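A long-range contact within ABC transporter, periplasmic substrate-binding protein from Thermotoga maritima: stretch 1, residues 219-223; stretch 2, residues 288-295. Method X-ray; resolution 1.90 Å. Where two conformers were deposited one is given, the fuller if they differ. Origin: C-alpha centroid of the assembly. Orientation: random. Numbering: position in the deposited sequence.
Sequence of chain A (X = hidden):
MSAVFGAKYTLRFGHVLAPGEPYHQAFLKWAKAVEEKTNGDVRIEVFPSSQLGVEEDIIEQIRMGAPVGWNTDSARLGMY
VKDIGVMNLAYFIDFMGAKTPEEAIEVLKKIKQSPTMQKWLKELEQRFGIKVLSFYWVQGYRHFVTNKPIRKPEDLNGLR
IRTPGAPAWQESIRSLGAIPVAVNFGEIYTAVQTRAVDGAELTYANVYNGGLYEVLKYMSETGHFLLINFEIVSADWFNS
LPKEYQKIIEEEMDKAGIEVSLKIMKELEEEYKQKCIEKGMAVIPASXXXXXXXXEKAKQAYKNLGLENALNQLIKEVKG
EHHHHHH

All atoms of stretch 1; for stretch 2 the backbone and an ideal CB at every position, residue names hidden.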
# COMPACT_ATOMS: atom_id res chain seq x y z
N MSE A 219 -7.58 -4.59 -18.79
CA MSE A 219 -7.11 -3.70 -17.74
C MSE A 219 -7.77 -2.35 -17.96
O MSE A 219 -7.51 -1.70 -18.96
CB MSE A 219 -5.59 -3.55 -17.82
CG MSE A 219 -4.99 -3.08 -16.53
SE MSE A 219 -4.44 -4.58 -15.44
CE MSE A 219 -3.40 -3.58 -14.12
N SER A 220 -8.68 -1.96 -17.06
CA SER A 220 -9.36 -0.69 -17.18
C SER A 220 -8.80 0.29 -16.15
O SER A 220 -8.85 0.03 -14.94
CB SER A 220 -10.87 -0.85 -16.96
OG SER A 220 -11.40 -1.95 -17.66
N GLU A 221 -8.25 1.40 -16.64
CA GLU A 221 -7.40 2.27 -15.86
C GLU A 221 -8.16 3.30 -15.03
O GLU A 221 -8.01 4.52 -15.20
CB GLU A 221 -6.36 2.94 -16.75
CG GLU A 221 -5.30 1.98 -17.29
CD GLU A 221 -4.17 2.71 -17.94
OE1 GLU A 221 -4.38 3.87 -18.32
OE2 GLU A 221 -3.09 2.13 -18.11
N THR A 222 -8.94 2.78 -14.08
CA THR A 222 -9.68 3.59 -13.15
C THR A 222 -8.75 4.24 -12.13
O THR A 222 -9.11 5.27 -11.57
CB THR A 222 -10.70 2.78 -12.39
OG1 THR A 222 -10.10 1.57 -11.94
CG2 THR A 222 -11.91 2.45 -13.27
N GLY A 223 -7.59 3.64 -11.89
CA GLY A 223 -6.59 4.19 -10.96
C GLY A 223 -7.20 4.52 -9.60
O GLY A 223 -6.86 5.53 -8.97
N UNK A 288 -10.55 7.25 -21.47
CA UNK A 288 -11.82 6.67 -21.88
C UNK A 288 -12.76 6.37 -20.72
O UNK A 288 -13.86 5.83 -20.91
CB UNK A 288 -11.56 5.38 -22.67
N UNK A 289 -12.33 6.66 -19.50
CA UNK A 289 -13.08 6.26 -18.32
C UNK A 289 -13.63 7.49 -17.64
O UNK A 289 -12.96 8.51 -17.55
CB UNK A 289 -12.21 5.45 -17.36
N UNK A 290 -14.87 7.36 -17.17
CA UNK A 290 -15.52 8.43 -16.44
C UNK A 290 -14.99 8.45 -14.99
O UNK A 290 -15.67 7.98 -14.10
CB UNK A 290 -17.04 8.26 -16.47
N UNK A 291 -13.78 8.97 -14.78
CA UNK A 291 -13.13 8.90 -13.46
C UNK A 291 -13.85 9.76 -12.42
O UNK A 291 -13.97 9.38 -11.27
CB UNK A 291 -11.67 9.34 -13.57
N UNK A 292 -14.38 10.91 -12.85
CA UNK A 292 -15.21 11.74 -11.97
C UNK A 292 -16.43 10.98 -11.44
O UNK A 292 -16.79 11.10 -10.27
CB UNK A 292 -15.67 12.99 -12.72
N UNK A 293 -17.07 10.17 -12.27
CA UNK A 293 -18.20 9.36 -11.82
C UNK A 293 -17.76 8.38 -10.71
O UNK A 293 -18.51 8.12 -9.76
CB UNK A 293 -18.80 8.60 -13.00
N UNK A 294 -16.55 7.85 -10.85
CA UNK A 294 -16.00 6.90 -9.86
C UNK A 294 -15.62 7.63 -8.58
O UNK A 294 -15.92 7.16 -7.48
CB UNK A 294 -14.78 6.17 -10.43
N UNK A 295 -14.98 8.78 -8.72
CA UNK A 295 -14.64 9.60 -7.56
C UNK A 295 -15.89 9.96 -6.77
O UNK A 295 -15.86 9.95 -5.53
CB UNK A 295 -13.91 10.87 -8.00

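Position 288 has nothing of stretch 1 within 5.5 Å of its ideal CB, so the contact sets no demand there and almost any residue would serve. It is Glu288, and its side chain stays out of reach.

At position 289 CA-to-CB points toward stretch 1, with the ideal CB 4.8 Å from Glu221 O and 5.1 Å from Thr222 CG2. The phi/psi of -112/140 is extended and comfortable for a beta-branched residue. A methyl group and the flank of a backbone lie ahead, so a mid-sized aliphatic side chain such as valine, leucine, isoleucine or methionine would suit. The residue is Ile289, with chi1 at m and chi2 at t. That extended chi2 carries Ile289 CD1 to the strand backbone, 3.2 Å from Glu221 N and 3.8 Å from Ser220 C, while Ile289 CG2 lies 4.0 Å from Thr222 CG2. These are packing contacts; no direct hydrogen bond joins the two stretches.

Position 290 again has an empty surround on the stretch 1 side, but it immediately precedes the helix, where a short acceptor such as Asp, Asn, Ser or Thr can cap a free amide. Asp290 does so: its OD1 accepts a weak hydrogen bond from the backbone N of position 293, 3.4 Å away.

Position 291 shows the nearest CA approach, 6.3 Å from CA of Thr222 to CA of the residue here. CA-to-CB points sideways, and the ideal CB is 5.2 Å from Thr222 O. The carbonyls of residues 221 to 223 offer acceptors, favouring a long donor such as Lys or Arg; a shorter polar residue could also be tolerated. Lys291 is deposited, and its end comes nearer than its CB direction suggests: CE lies 3.3 Å from Thr222 O. Lys291 NZ reaches the strand through two waters, each with its O 2.9 Å from Lys291 NZ. Water 1 donates to Glu221 O (2.7 Å from the water O), and water 2 to Gly223 O (2.7 Å from the water O).

Positions 292 and 293 are both out of reach, so helix-compatible residues of many kinds would fit; they are Glu292 and Ala293.

At position 294 CA-to-CB points toward stretch 1, with the ideal CB 5.5 Å from Thr222 CG2. A methyl at this range suits a large apolar side chain, aliphatic or aromatic. Phe294 presents a ring face: Thr222 CG2 sits 4.0 Å from the ring centroid of Phe294, 17° off the normal, a CH-pi contact.

Position 295 points sideways with no stretch 1 neighbour within 5.5 Å, leaving the choice open. Met295, a selenomethionine, makes no contact.

Stretch 2 288-295: EIDKEAFM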
# COMPACT_ATOMS: atom_id res chain seq x y z
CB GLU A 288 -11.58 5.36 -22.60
CG GLU A 288 -10.96 5.49 -23.96
CD GLU A 288 -11.05 4.19 -24.75
OE1 GLU A 288 -11.96 3.36 -24.48
OE2 GLU A 288 -10.19 3.99 -25.64
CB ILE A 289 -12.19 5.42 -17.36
CG1 ILE A 289 -11.80 4.10 -18.06
CG2 ILE A 289 -12.93 5.15 -16.06
CD1 ILE A 289 -10.72 3.29 -17.37
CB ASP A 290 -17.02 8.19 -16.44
CG ASP A 290 -17.80 9.40 -16.01
OD1 ASP A 290 -17.17 10.41 -15.61
OD2 ASP A 290 -19.05 9.34 -16.10
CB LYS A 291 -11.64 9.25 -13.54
CG LYS A 291 -10.78 8.14 -14.19
CD LYS A 291 -9.28 8.49 -14.24
CE LYS A 291 -8.57 8.18 -12.93
NZ LYS A 291 -7.17 8.62 -12.96
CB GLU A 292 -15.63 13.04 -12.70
CG GLU A 292 -16.58 13.98 -11.92
CD GLU A 292 -15.96 14.64 -10.68
OE1 GLU A 292 -14.73 14.55 -10.47
OE2 GLU A 292 -16.72 15.28 -9.91
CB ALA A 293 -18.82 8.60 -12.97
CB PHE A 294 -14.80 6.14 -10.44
CG PHE A 294 -15.18 5.02 -11.36
CD1 PHE A 294 -15.62 3.82 -10.87
CD2 PHE A 294 -15.08 5.18 -12.74
CE1 PHE A 294 -15.98 2.79 -11.72
CE2 PHE A 294 -15.41 4.14 -13.60
CZ PHE A 294 -15.87 2.94 -13.09
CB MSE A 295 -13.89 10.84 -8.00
CG MSE A 295 -12.51 10.53 -8.49
SE MSE A 295 -11.51 11.98 -9.25
CE MSE A 295 -10.32 10.94 -10.40
O HOH W 1 -6.24 6.02 -13.89
O HOH W 2 -6.51 7.92 -10.26
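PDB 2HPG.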